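Local coordinates for MOBA relate protein (Mycobacterium sp., PDB 2WAW) that is of unknown function but, as a MobA-related protein with a GT-A-type nucleotidyltransferase domain, probably transfers a nucleotide from an NTP to an acceptor, at residues 38-41 and 42-45; 116-119 and 120-124; 128-132 and 133-137; 141-144 and 145-148; 54-57 and 58-61. All coordinates share one frame; numbering follows the deposited sequence.

Contact 1 (38-41 and 42-45); sequences LAMA and RRCP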
loop_
_atom_site.group_PDB
_atom_site.type_symbol
_atom_site.label_atom_id
_atom_site.label_comp_id
_atom_site.label_asym_id
_atom_site.label_seq_id
_atom_site.Cartn_x
_atom_site.Cartn_y
_atom_site.Cartn_z
ATOM N N LEU A 38 2.132 8.936 -0.403
ATOM C CA LEU A 38 1.101 9.486 0.490
ATOM C C LEU A 38 0.362 10.671 -0.120
ATOM O O LEU A 38 -0.847 10.843 0.116
ATOM C CB LEU A 38 1.701 9.840 1.852
ATOM C CG LEU A 38 2.247 8.660 2.674
ATOM C CD1 LEU A 38 2.786 9.203 3.988
ATOM C CD2 LEU A 38 1.194 7.586 2.939
ATOM N N ALA A 39 1.067 11.463 -0.932
ATOM C CA ALA A 39 0.426 12.547 -1.707
ATOM C C ALA A 39 -0.721 11.987 -2.544
ATOM O O ALA A 39 -1.821 12.559 -2.568
ATOM C CB ALA A 39 1.443 13.237 -2.599
ATOM N N MET A 40 -0.481 10.854 -3.205
ATOM C CA MET A 40 -1.515 10.196 -4.011
ATOM C C MET A 40 -2.612 9.578 -3.125
ATOM O O MET A 40 -3.815 9.725 -3.406
ATOM C CB MET A 40 -0.852 9.178 -4.959
ATOM C CG MET A 40 -1.803 8.342 -5.807
ATOM S SD MET A 40 -2.551 6.968 -4.896
ATOM C CE MET A 40 -1.092 6.060 -4.406
ATOM N N ALA A 41 -2.194 8.904 -2.050
ATOM C CA ALA A 41 -3.144 8.219 -1.159
ATOM C C ALA A 41 -4.140 9.212 -0.547
ATOM O O ALA A 41 -5.318 8.884 -0.338
ATOM C CB ALA A 41 -2.408 7.431 -0.075
ATOM N N ARG A 42 -3.669 10.425 -0.252
ATOM C CA ARG A 42 -4.552 11.443 0.336
ATOM C C ARG A 42 -5.659 11.878 -0.626
ATOM O O ARG A 42 -6.739 12.313 -0.195
ATOM C CB ARG A 42 -3.731 12.655 0.789
ATOM C CG ARG A 42 -2.878 12.388 2.028
ATOM C CD ARG A 42 -2.061 13.646 2.299
ATOM N NE ARG A 42 -1.110 13.536 3.400
ATOM C CZ ARG A 42 -1.377 13.895 4.656
ATOM N NH1 ARG A 42 -2.571 14.365 5.001
ATOM N NH2 ARG A 42 -0.435 13.782 5.576
ATOM N N ARG A 43 -5.391 11.761 -1.929
ATOM C CA ARG A 43 -6.367 12.122 -2.952
ATOM C C ARG A 43 -7.376 11.020 -3.302
ATOM O O ARG A 43 -8.288 11.257 -4.126
ATOM C CB ARG A 43 -5.651 12.584 -4.213
ATOM C CG ARG A 43 -4.760 13.794 -4.005
ATOM C CD ARG A 43 -4.160 14.298 -5.319
ATOM N NE ARG A 43 -3.518 13.253 -6.122
ATOM C CZ ARG A 43 -2.202 13.081 -6.241
ATOM N NH1 ARG A 43 -1.350 13.876 -5.606
ATOM N NH2 ARG A 43 -1.733 12.103 -7.005
ATOM N N CYS A 44 -7.201 9.834 -2.711
ATOM C CA CYS A 44 -8.117 8.704 -2.911
ATOM C C CYS A 44 -9.366 8.891 -2.053
ATOM O O CYS A 44 -9.320 9.637 -1.078
ATOM C CB CYS A 44 -7.454 7.390 -2.520
ATOM S SG CYS A 44 -6.059 6.975 -3.600
ATOM N N PRO A 45 -10.454 8.178 -2.399
ATOM C CA PRO A 45 -11.700 8.286 -1.640
ATOM C C PRO A 45 -11.675 7.412 -0.379
ATOM O O PRO A 45 -12.431 6.430 -0.265
ATOM C CB PRO A 45 -12.774 7.832 -2.634
ATOM C CG PRO A 45 -12.057 7.041 -3.707
ATOM C CD PRO A 45 -10.568 7.246 -3.545
#
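R43 folds back over the last turn of helix 33-42 and lays its guanidinium across the backbone of M40. Its CB starts 3.5 Å from M40 O, and CG, set beside its own backbone N (chi1 -60°), runs past A39 O. CD and NE keep that same carbonyl at a looser distance while a bend at chi3 turns the chain back along the helix. The tip then lies flat: M40 CA sits on one guanidinium face toward its rim, 3.6 Å from NH2, and NH2 comes 3.7 Å from M40 CB. NH1 approaches A39 O at 3.3 Å, but at an angle too poor for a hydrogen bond, which leaves this contact mainly one of packing and electrostatics. A long, flexible arginine suits the exposed helix end, where its methylenes can cover backbone and its charge remains near solvent.

Toward the interior, the bent chain of M40 brings SD to within 3.7 Å of C44 SG. M40 also touches I109 and M102, and C44 touches A111 and V114 of helix 111-121.

The backbone shows the helix running out. R42 N still bonds to L38 O (2.9 Å), the i to i+4 pattern, whereas R43 N to M40 O and C44 N to A41 O are i to i+3 bonds. R42 NH2 hydrogen-bonds to the carbonyls of E65 and D67. Carbonyl oxygens at a helix C-terminus carry the negative end of the dipole, so the charge of R43 probably finds a favourable electrostatic setting here.

Contact 2 (116-119 and 120-124); sequences SLIA and GGRGA
I118 and R122, one turn apart, run side by side in the same direction, with the CG2 methyl of I118 resting on one face of the R122 guanidinium. That methyl is 3.4 Å from R122 NH2 and nearly as close to NE, offset toward the rim. A bend at chi2 (-62°) swings the arginine chain back along the helix, and NH2 donates to S4 O; NH1 makes a long, weak ion pair with E97.

The main-chain donors are met in turn. G120 N bonds to S116 O at 3.0 Å and nearly straight, G121 N to L117 O at 2.8 Å but more bent, and R122 N to I118 O at 3.1 Å, with a weak second reach to A119 O. These i to i+4 bonds close helix 111-121, one of the helices packed against the central sheet of this GT-A-type fold. R122 is the first residue to leave helical angles, and the chain reverses in a type II turn from G121 to A124, closed by A124 N on G121 O (2.9 Å). G123 at its third position has the positive phi that glycine adopts most readily.

A119 O, with little help from the weak R122 bond, accepts a hydrogen bond from a water at 2.7 Å, and the same water donates to R122 O. G120 O turns to R170, and A124 O to W140 NE1. Glycine suits the tight helix end: buried G121, without a side chain, sits close under L117 O. S116, on the surface, bonds its OG to S112 O, one turn back.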
loop_
_atom_site.group_PDB
_atom_site.type_symbol
_atom_site.label_atom_id
_atom_site.label_comp_id
_atom_site.label_asym_id
_atom_site.label_seq_id
_atom_site.Cartn_x
_atom_site.Cartn_y
_atom_site.Cartn_z
ATOM N N SER A 116 -11.943 2.975 -8.872
ATOM C CA SER A 116 -12.489 1.833 -9.596
ATOM C C SER A 116 -12.393 0.522 -8.821
ATOM O O SER A 116 -13.316 -0.295 -8.855
ATOM C CB SER A 116 -11.824 1.710 -10.968
ATOM O OG SER A 116 -12.049 2.906 -11.679
ATOM N N LEU A 117 -11.270 0.329 -8.136
ATOM C CA LEU A 117 -11.080 -0.841 -7.283
ATOM C C LEU A 117 -12.139 -0.920 -6.198
ATOM O O LEU A 117 -12.732 -1.982 -5.967
ATOM C CB LEU A 117 -9.669 -0.833 -6.669
ATOM C CG LEU A 117 -9.394 -1.914 -5.615
ATOM C CD1 LEU A 117 -9.323 -3.315 -6.286
ATOM C CD2 LEU A 117 -8.122 -1.554 -4.881
ATOM N N ILE A 118 -12.377 0.208 -5.518
ATOM C CA ILE A 118 -13.359 0.235 -4.430
ATOM C C ILE A 118 -14.750 -0.089 -4.974
ATOM O O ILE A 118 -15.501 -0.836 -4.352
ATOM C CB ILE A 118 -13.353 1.605 -3.744
ATOM C CG1 ILE A 118 -12.095 1.750 -2.871
ATOM C CG2 ILE A 118 -14.583 1.787 -2.886
ATOM C CD1 ILE A 118 -11.793 3.197 -2.423
ATOM N N ALA A 119 -15.060 0.447 -6.146
ATOM C CA ALA A 119 -16.395 0.274 -6.705
ATOM C C ALA A 119 -16.618 -1.210 -7.010
ATOM O O ALA A 119 -17.685 -1.767 -6.694
ATOM C CB ALA A 119 -16.549 1.116 -7.960
ATOM N N GLY A 120 -15.601 -1.848 -7.604
ATOM C CA GLY A 120 -15.654 -3.292 -7.888
ATOM C C GLY A 120 -15.622 -4.131 -6.620
ATOM O O GLY A 120 -16.158 -5.241 -6.578
ATOM N N GLY A 121 -15.005 -3.597 -5.577
ATOM C CA GLY A 121 -14.914 -4.302 -4.301
ATOM C C GLY A 121 -16.168 -4.316 -3.447
ATOM O O GLY A 121 -16.315 -5.171 -2.579
ATOM N N ARG A 122 -17.084 -3.374 -3.663
ATOM C CA ARG A 122 -18.383 -3.439 -2.983
ATOM C C ARG A 122 -18.992 -4.807 -3.314
ATOM O O ARG A 122 -19.206 -5.130 -4.470
ATOM C CB ARG A 122 -19.326 -2.323 -3.448
ATOM C CG ARG A 122 -18.739 -0.916 -3.500
ATOM C CD ARG A 122 -18.282 -0.390 -2.140
ATOM N NE ARG A 122 -17.920 1.027 -2.185
ATOM C CZ ARG A 122 -17.606 1.768 -1.110
ATOM N NH1 ARG A 122 -17.601 1.224 0.109
ATOM N NH2 ARG A 122 -17.313 3.055 -1.256
ATOM N N GLY A 123 -19.256 -5.619 -2.302
ATOM C CA GLY A 123 -19.815 -6.951 -2.566
ATOM C C GLY A 123 -18.888 -8.028 -3.128
ATOM O O GLY A 123 -19.359 -9.120 -3.466
ATOM N N ALA A 124 -17.586 -7.734 -3.240
ATOM C CA ALA A 124 -16.567 -8.777 -3.465
ATOM C C ALA A 124 -15.769 -8.976 -2.176
ATOM O O ALA A 124 -15.537 -8.023 -1.423
ATOM C CB ALA A 124 -15.639 -8.419 -4.610
HETATM O O HOH W 1 -19.392 -3.898 -6.665
#

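Contact 3 (128-132 and 133-137); sequences VCEYA and NGIGH
The ring of Y131 lies alongside the opposite strand with its edge, not its face, turned to the backbone of residues 134-137. G134 O, G136 N and H137 O all lie near the ring plane at that edge. The CG is placed beside the backbone N (chi1 -63°), which carries the ring along the strand until OH donates to H137 O at 2.6 Å, in the carbonyl plane and on a lone pair. That short bond fixes the far end of the tyrosine, and G136, having no side chain, leaves CE2 the room to pass beside it.

I135 faces the other way and has two conformers, so its tip contacts are less certain. In the one described, the I135 and V128 side chains cross at about a right angle, CG2 against CG2 at 3.7 Å, and I135 CD1 lies 3.6 Å from E130 CB. Branching at CB sets CG2 and CD1 apart, one for each partner. E130 is extended, and its carboxylate forms a salt bridge with R171.

All this belongs to a beta hairpin, strands 126-131 and 134-142, closed by a type I turn from Y131 to G134. C129 and G136 form a hydrogen-bonded pair, with G136 N to C129 O at 2.9 Å and a weak bond in return; Y131 and G134 form another, with Y131 N to G134 O at 2.8 Å and G134 N to Y131 O weak. Between them stands the non-hydrogen-bonded pair E130 and I135; I135 CA lies 3.3 Å from C129 O, a CA-H...O contact. G134 has backbone angles suited to glycine. At the turn, N133 OD1 accepts from V178 N, and strand 169-173 flanks the other side of strand 126-131.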
loop_
_atom_site.group_PDB
_atom_site.type_symbol
_atom_site.label_atom_id
_atom_site.label_comp_id
_atom_site.label_asym_id
_atom_site.label_seq_id
_atom_site.Cartn_x
_atom_site.Cartn_y
_atom_site.Cartn_z
ATOM N N VAL A 128 -8.650 -7.075 -6.866
ATOM C CA VAL A 128 -7.275 -6.717 -7.233
ATOM C C VAL A 128 -7.273 -5.934 -8.533
ATOM O O VAL A 128 -8.212 -6.042 -9.321
ATOM C CB VAL A 128 -6.366 -7.970 -7.364
ATOM C CG1 VAL A 128 -6.352 -8.767 -6.059
ATOM C CG2 VAL A 128 -6.792 -8.847 -8.557
ATOM N N CYS A 129 -6.238 -5.127 -8.746
ATOM C CA CYS A 129 -6.089 -4.469 -10.039
ATOM C C CYS A 129 -5.416 -5.397 -11.035
ATOM O O CYS A 129 -4.406 -6.043 -10.730
ATOM C CB CYS A 129 -5.299 -3.180 -9.893
ATOM S SG CYS A 129 -6.249 -1.894 -8.999
ATOM N N GLU A 130 -5.988 -5.465 -12.224
ATOM C CA GLU A 130 -5.422 -6.240 -13.301
ATOM C C GLU A 130 -4.892 -5.285 -14.348
ATOM O O GLU A 130 -5.655 -4.656 -15.084
ATOM C CB GLU A 130 -6.457 -7.191 -13.901
ATOM C CG GLU A 130 -5.871 -8.062 -14.993
ATOM C CD GLU A 130 -6.828 -9.135 -15.451
ATOM O OE1 GLU A 130 -8.007 -8.820 -15.715
ATOM O OE2 GLU A 130 -6.391 -10.293 -15.555
ATOM N N TYR A 131 -3.571 -5.167 -14.381
ATOM C CA TYR A 131 -2.885 -4.295 -15.318
ATOM C C TYR A 131 -2.599 -5.051 -16.612
ATOM O O TYR A 131 -2.868 -6.256 -16.724
ATOM C CB TYR A 131 -1.588 -3.834 -14.668
ATOM C CG TYR A 131 -1.802 -3.015 -13.409
ATOM C CD1 TYR A 131 -1.983 -1.634 -13.493
ATOM C CD2 TYR A 131 -1.807 -3.609 -12.161
ATOM C CE1 TYR A 131 -2.166 -0.858 -12.367
ATOM C CE2 TYR A 131 -1.995 -2.844 -11.009
ATOM C CZ TYR A 131 -2.173 -1.464 -11.124
ATOM O OH TYR A 131 -2.353 -0.656 -10.033
ATOM N N ALA A 132 -2.066 -4.340 -17.603
ATOM C CA ALA A 132 -1.764 -4.925 -18.901
ATOM C C ALA A 132 -0.760 -6.096 -18.813
ATOM O O ALA A 132 -0.813 -7.022 -19.630
ATOM C CB ALA A 132 -1.249 -3.848 -19.824
ATOM N N ASN A 133 0.133 -6.055 -17.820
ATOM C CA ASN A 133 1.191 -7.059 -17.662
ATOM C C ASN A 133 1.130 -7.822 -16.340
ATOM O O ASN A 133 2.143 -8.354 -15.872
ATOM C CB ASN A 133 2.575 -6.413 -17.831
ATOM C CG ASN A 133 2.861 -5.335 -16.794
ATOM O OD1 ASN A 133 1.948 -4.734 -16.223
ATOM N ND2 ASN A 133 4.145 -5.081 -16.556
ATOM N N GLY A 134 -0.059 -7.871 -15.746
ATOM C CA GLY A 134 -0.301 -8.691 -14.563
ATOM C C GLY A 134 -1.123 -8.031 -13.476
ATOM O O GLY A 134 -1.478 -6.858 -13.581
ATOM N N ILE A 135 -1.426 -8.807 -12.439
ATOM C CA ILE A 135 -2.154 -8.373 -11.242
ATOM C C ILE A 135 -1.219 -7.599 -10.321
ATOM O O ILE A 135 -0.034 -7.950 -10.214
ATOM C CB ILE A 135 -2.686 -9.624 -10.479
ATOM C CG1 ILE A 135 -3.752 -10.365 -11.306
ATOM C CG2 ILE A 135 -3.177 -9.286 -9.060
ATOM C CD1 ILE A 135 -4.954 -9.532 -11.680
ATOM N N GLY A 136 -1.735 -6.590 -9.636
ATOM C CA GLY A 136 -0.916 -5.899 -8.650
ATOM C C GLY A 136 -1.720 -4.985 -7.763
ATOM O O GLY A 136 -2.942 -4.846 -7.914
ATOM N N HIS A 137 -1.012 -4.373 -6.818
ATOM C CA HIS A 137 -1.600 -3.363 -5.942
ATOM C C HIS A 137 -2.164 -2.207 -6.747
ATOM O O HIS A 137 -1.706 -1.946 -7.872
ATOM C CB HIS A 137 -0.545 -2.820 -4.962
ATOM C CG HIS A 137 -0.099 -3.809 -3.929
ATOM N ND1 HIS A 137 0.933 -4.700 -4.150
ATOM C CD2 HIS A 137 -0.538 -4.044 -2.669
ATOM C CE1 HIS A 137 1.105 -5.443 -3.070
ATOM N NE2 HIS A 137 0.231 -5.064 -2.156
#

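Contact 4 (141-144 and 145-148); sequences VSRG and VFGD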
loop_
_atom_site.group_PDB
_atom_site.type_symbol
_atom_site.label_atom_id
_atom_site.label_comp_id
_atom_site.label_asym_id
_atom_site.label_seq_id
_atom_site.Cartn_x
_atom_site.Cartn_y
_atom_site.Cartn_z
ATOM N N VAL A 141 -9.669 -5.545 0.356
ATOM C CA VAL A 141 -10.003 -6.655 1.250
ATOM C C VAL A 141 -11.188 -6.245 2.114
ATOM O O VAL A 141 -11.116 -5.251 2.857
ATOM C CB VAL A 141 -8.814 -7.072 2.131
ATOM C CG1 VAL A 141 -9.179 -8.317 2.978
ATOM C CG2 VAL A 141 -7.595 -7.373 1.264
ATOM N N SER A 142 -12.259 -7.045 2.045
ATOM C CA SER A 142 -13.508 -6.772 2.720
ATOM C C SER A 142 -13.351 -7.117 4.197
ATOM O O SER A 142 -12.522 -7.952 4.552
ATOM C CB SER A 142 -14.638 -7.617 2.105
ATOM O OG SER A 142 -14.390 -8.998 2.313
ATOM N N ARG A 143 -14.134 -6.450 5.035
ATOM C CA ARG A 143 -14.100 -6.658 6.480
ATOM C C ARG A 143 -14.258 -8.136 6.859
ATOM O O ARG A 143 -13.636 -8.599 7.819
ATOM C CB ARG A 143 -15.201 -5.831 7.146
ATOM C CG ARG A 143 -15.338 -6.113 8.650
ATOM C CD ARG A 143 -16.222 -5.078 9.337
ATOM N NE ARG A 143 -15.597 -3.759 9.320
ATOM C CZ ARG A 143 -14.664 -3.348 10.178
ATOM N NH1 ARG A 143 -14.231 -4.143 11.153
ATOM N NH2 ARG A 143 -14.157 -2.129 10.057
ATOM N N GLY A 144 -15.053 -8.870 6.083
ATOM C CA GLY A 144 -15.320 -10.288 6.362
ATOM C C GLY A 144 -14.096 -11.183 6.410
ATOM O O GLY A 144 -14.117 -12.234 7.057
ATOM N N VAL A 145 -13.016 -10.780 5.746
ATOM C CA VAL A 145 -11.786 -11.579 5.777
ATOM C C VAL A 145 -10.606 -10.897 6.497
ATOM O O VAL A 145 -9.442 -11.306 6.361
ATOM C CB VAL A 145 -11.404 -12.092 4.367
ATOM C CG1 VAL A 145 -12.454 -13.095 3.887
ATOM C CG2 VAL A 145 -11.294 -10.950 3.387
ATOM N N PHE A 146 -10.914 -9.855 7.267
ATOM C CA PHE A 146 -9.912 -9.228 8.139
ATOM C C PHE A 146 -9.208 -10.270 9.027
ATOM O O PHE A 146 -8.004 -10.186 9.234
ATOM C CB PHE A 146 -10.537 -8.136 9.023
ATOM C CG PHE A 146 -10.780 -6.814 8.324
ATOM C CD1 PHE A 146 -10.532 -6.637 6.955
ATOM C CD2 PHE A 146 -11.285 -5.734 9.062
ATOM C CE1 PHE A 146 -10.782 -5.405 6.339
ATOM C CE2 PHE A 146 -11.541 -4.501 8.467
ATOM C CZ PHE A 146 -11.286 -4.326 7.083
ATOM N N GLY A 147 -9.958 -11.247 9.543
ATOM C CA GLY A 147 -9.360 -12.326 10.345
ATOM C C GLY A 147 -8.287 -13.124 9.612
ATOM O O GLY A 147 -7.226 -13.429 10.174
ATOM N N ASP A 148 -8.551 -13.448 8.345
ATOM C CA ASP A 148 -7.595 -14.185 7.515
ATOM C C ASP A 148 -6.324 -13.383 7.202
ATOM O O ASP A 148 -5.213 -13.930 7.202
ATOM C CB ASP A 148 -8.275 -14.658 6.222
ATOM C CG ASP A 148 -9.541 -15.461 6.493
ATOM O OD1 ASP A 148 -9.462 -16.705 6.484
ATOM O OD2 ASP A 148 -10.609 -14.860 6.755
#
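The F146 ring lies over the backbone of R143: R143 CA sits above the centre of one face, 3.5 Å from the ring centroid and 9° off the normal, a clear CH-pi contact. V141 O comes to the ring edge, 3.5 Å from CE1. The guanidinium of R143 has its own face turned to the phenylalanine, with F146 CE2 over its centre, 3.7 Å from CZ. The two planes are 64° apart, so the ring meets the guanidinium by a corner rather than as a stack. R143 reaches this place with CG anti to its N (chi1 174°) and a bend at chi3; its NE is held by A96 O.

On another side of the turn, V145 CG2 presses against V141 CG1 at 3.4 Å, tighter than usual, the two valines crossing at about a right angle. Branched valines suit this buried corner.

The backbone bonds V145 N to S142 O (3.1 Å) and F146 N to R143 O (3.0 Å) span three residues. They mark a short 3-10 turn that carries strand 134-142 into helix 146-150, with V145 at the N-cap: a strand-to-helix corner at the end of an inner strand of the mixed sheet.

Contact 5 (54-57 and 58-61); sequences GGAA and DEVL
A56 and A57 offer their carbonyls to V60 and L61, and these backbone bonds begin helix 57-63. V60 N reaches A56 O at 3.0 Å and L61 N reaches A57 O at 2.8 Å, both nearly straight. A56 is the N-cap residue, yet as an alanine it has no polar side chain to cap the first turn. Just before it, a type I turn from G54 to A57, with A57 N bonded to G54 O, bends the chain into the helix.

Water does part of the work of a capping side chain. One molecule donates to G55 O and accepts from D58 N at 2.9 Å. A second accepts from E59 N, with a weak link to G55 O. In the conformer of E59 described, one of two, this water also donates to E59 OE2 (3.1 Å), a less certain bond that would bring the carboxylate back toward its own helix start. Acidic groups are generally favoured there by the dipole; D58, also in the first turn, probably benefits likewise.

Apolar contact is light: V60 CG2 stands 4.4 Å from A56 CB, a loose pair. The same methyl, placed beside the backbone N, also approaches the carbonyl oxygen A56 O at 3.4 Å.

Strand 48-53 leads into this turn, and L53 at its end touches both V60 and L61. A56 and E59 meet P22, while L61 also reaches L66 beyond the helix.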
loop_
_atom_site.group_PDB
_atom_site.type_symbol
_atom_site.label_atom_id
_atom_site.label_comp_id
_atom_site.label_asym_id
_atom_site.label_seq_id
_atom_site.Cartn_x
_atom_site.Cartn_y
_atom_site.Cartn_z
ATOM N N GLY A 54 8.311 0.995 10.320
ATOM C CA GLY A 54 9.089 0.060 11.123
ATOM C C GLY A 54 10.262 0.720 11.829
ATOM O O GLY A 54 10.126 1.808 12.404
ATOM N N GLY A 55 11.425 0.072 11.748
ATOM C CA GLY A 55 12.637 0.530 12.436
ATOM C C GLY A 55 13.105 1.941 12.103
ATOM O O GLY A 55 13.708 2.604 12.950
ATOM N N ALA A 56 12.818 2.399 10.882
ATOM C CA ALA A 56 13.183 3.738 10.418
ATOM C C ALA A 56 12.174 4.830 10.791
ATOM O O ALA A 56 12.294 5.965 10.327
ATOM C CB ALA A 56 13.383 3.717 8.887
ATOM N N ALA A 57 11.185 4.496 11.626
ATOM C CA ALA A 57 10.086 5.414 11.957
ATOM C C ALA A 57 10.561 6.778 12.437
ATOM O O ALA A 57 10.005 7.791 12.041
ATOM C CB ALA A 57 9.148 4.803 12.992
ATOM N N ASP A 58 11.563 6.795 13.315
ATOM C CA ASP A 58 12.082 8.050 13.866
ATOM C C ASP A 58 12.511 9.014 12.770
ATOM O O ASP A 58 12.122 10.189 12.799
ATOM C CB ASP A 58 13.243 7.782 14.827
ATOM C CG ASP A 58 12.777 7.264 16.178
ATOM O OD1 ASP A 58 11.549 7.134 16.385
ATOM O OD2 ASP A 58 13.646 6.988 17.034
ATOM N N GLU A 59 13.304 8.522 11.818
ATOM C CA GLU A 59 13.774 9.321 10.674
ATOM C C GLU A 59 12.600 9.746 9.788
ATOM O O GLU A 59 12.524 10.881 9.323
ATOM C CB GLU A 59 14.780 8.525 9.831
ATOM C CG GLU A 59 15.992 7.983 10.578
ATOM C CD GLU A 59 16.731 6.911 9.787
ATOM O OE1 GLU A 59 17.511 7.269 8.879
ATOM O OE2 GLU A 59 16.531 5.709 10.069
ATOM N N VAL A 60 11.688 8.808 9.540
ATOM C CA VAL A 60 10.526 9.085 8.695
ATOM C C VAL A 60 9.611 10.171 9.291
ATOM O O VAL A 60 9.140 11.068 8.575
ATOM C CB VAL A 60 9.731 7.804 8.376
ATOM C CG1 VAL A 60 8.444 8.137 7.638
ATOM C CG2 VAL A 60 10.566 6.875 7.522
ATOM N N LEU A 61 9.413 10.118 10.584
ATOM C CA LEU A 61 8.592 11.072 11.265
ATOM C C LEU A 61 9.180 12.467 11.121
ATOM O O LEU A 61 8.481 13.419 11.116
ATOM C CB LEU A 61 8.403 10.704 12.731
ATOM C CG LEU A 61 7.719 9.402 13.071
ATOM C CD1 LEU A 61 7.639 9.120 14.540
ATOM C CD2 LEU A 61 6.393 9.264 12.444
HETATM O O HOH W 2 12.433 4.348 14.701
HETATM O O HOH W 3 14.899 5.881 12.643
#

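How the contacts relate
Every contact mixes buried and exposed residues, but the centre of contact 1 lies nearest the centre of the chain, about 11 Å from it, and the centres of contacts 2 and 5 the farthest, about 17 Å from that point. Contacts 1 and 2 both end helices under arginines, and they touch where P45 meets I118. Contact 5 does the reverse, opening a helix with acidic residues and water, on the other side of the chain's centre from contacts 2 and 3. Contacts 3 and 4 share strand 134-142: the hairpin relies on cross-strand bonds and a tyrosine hydroxyl, the corner on CH-pi packing. L117 of contact 2 packs on V128 and C129 of contact 3, joining helix 111-121 to the sheet.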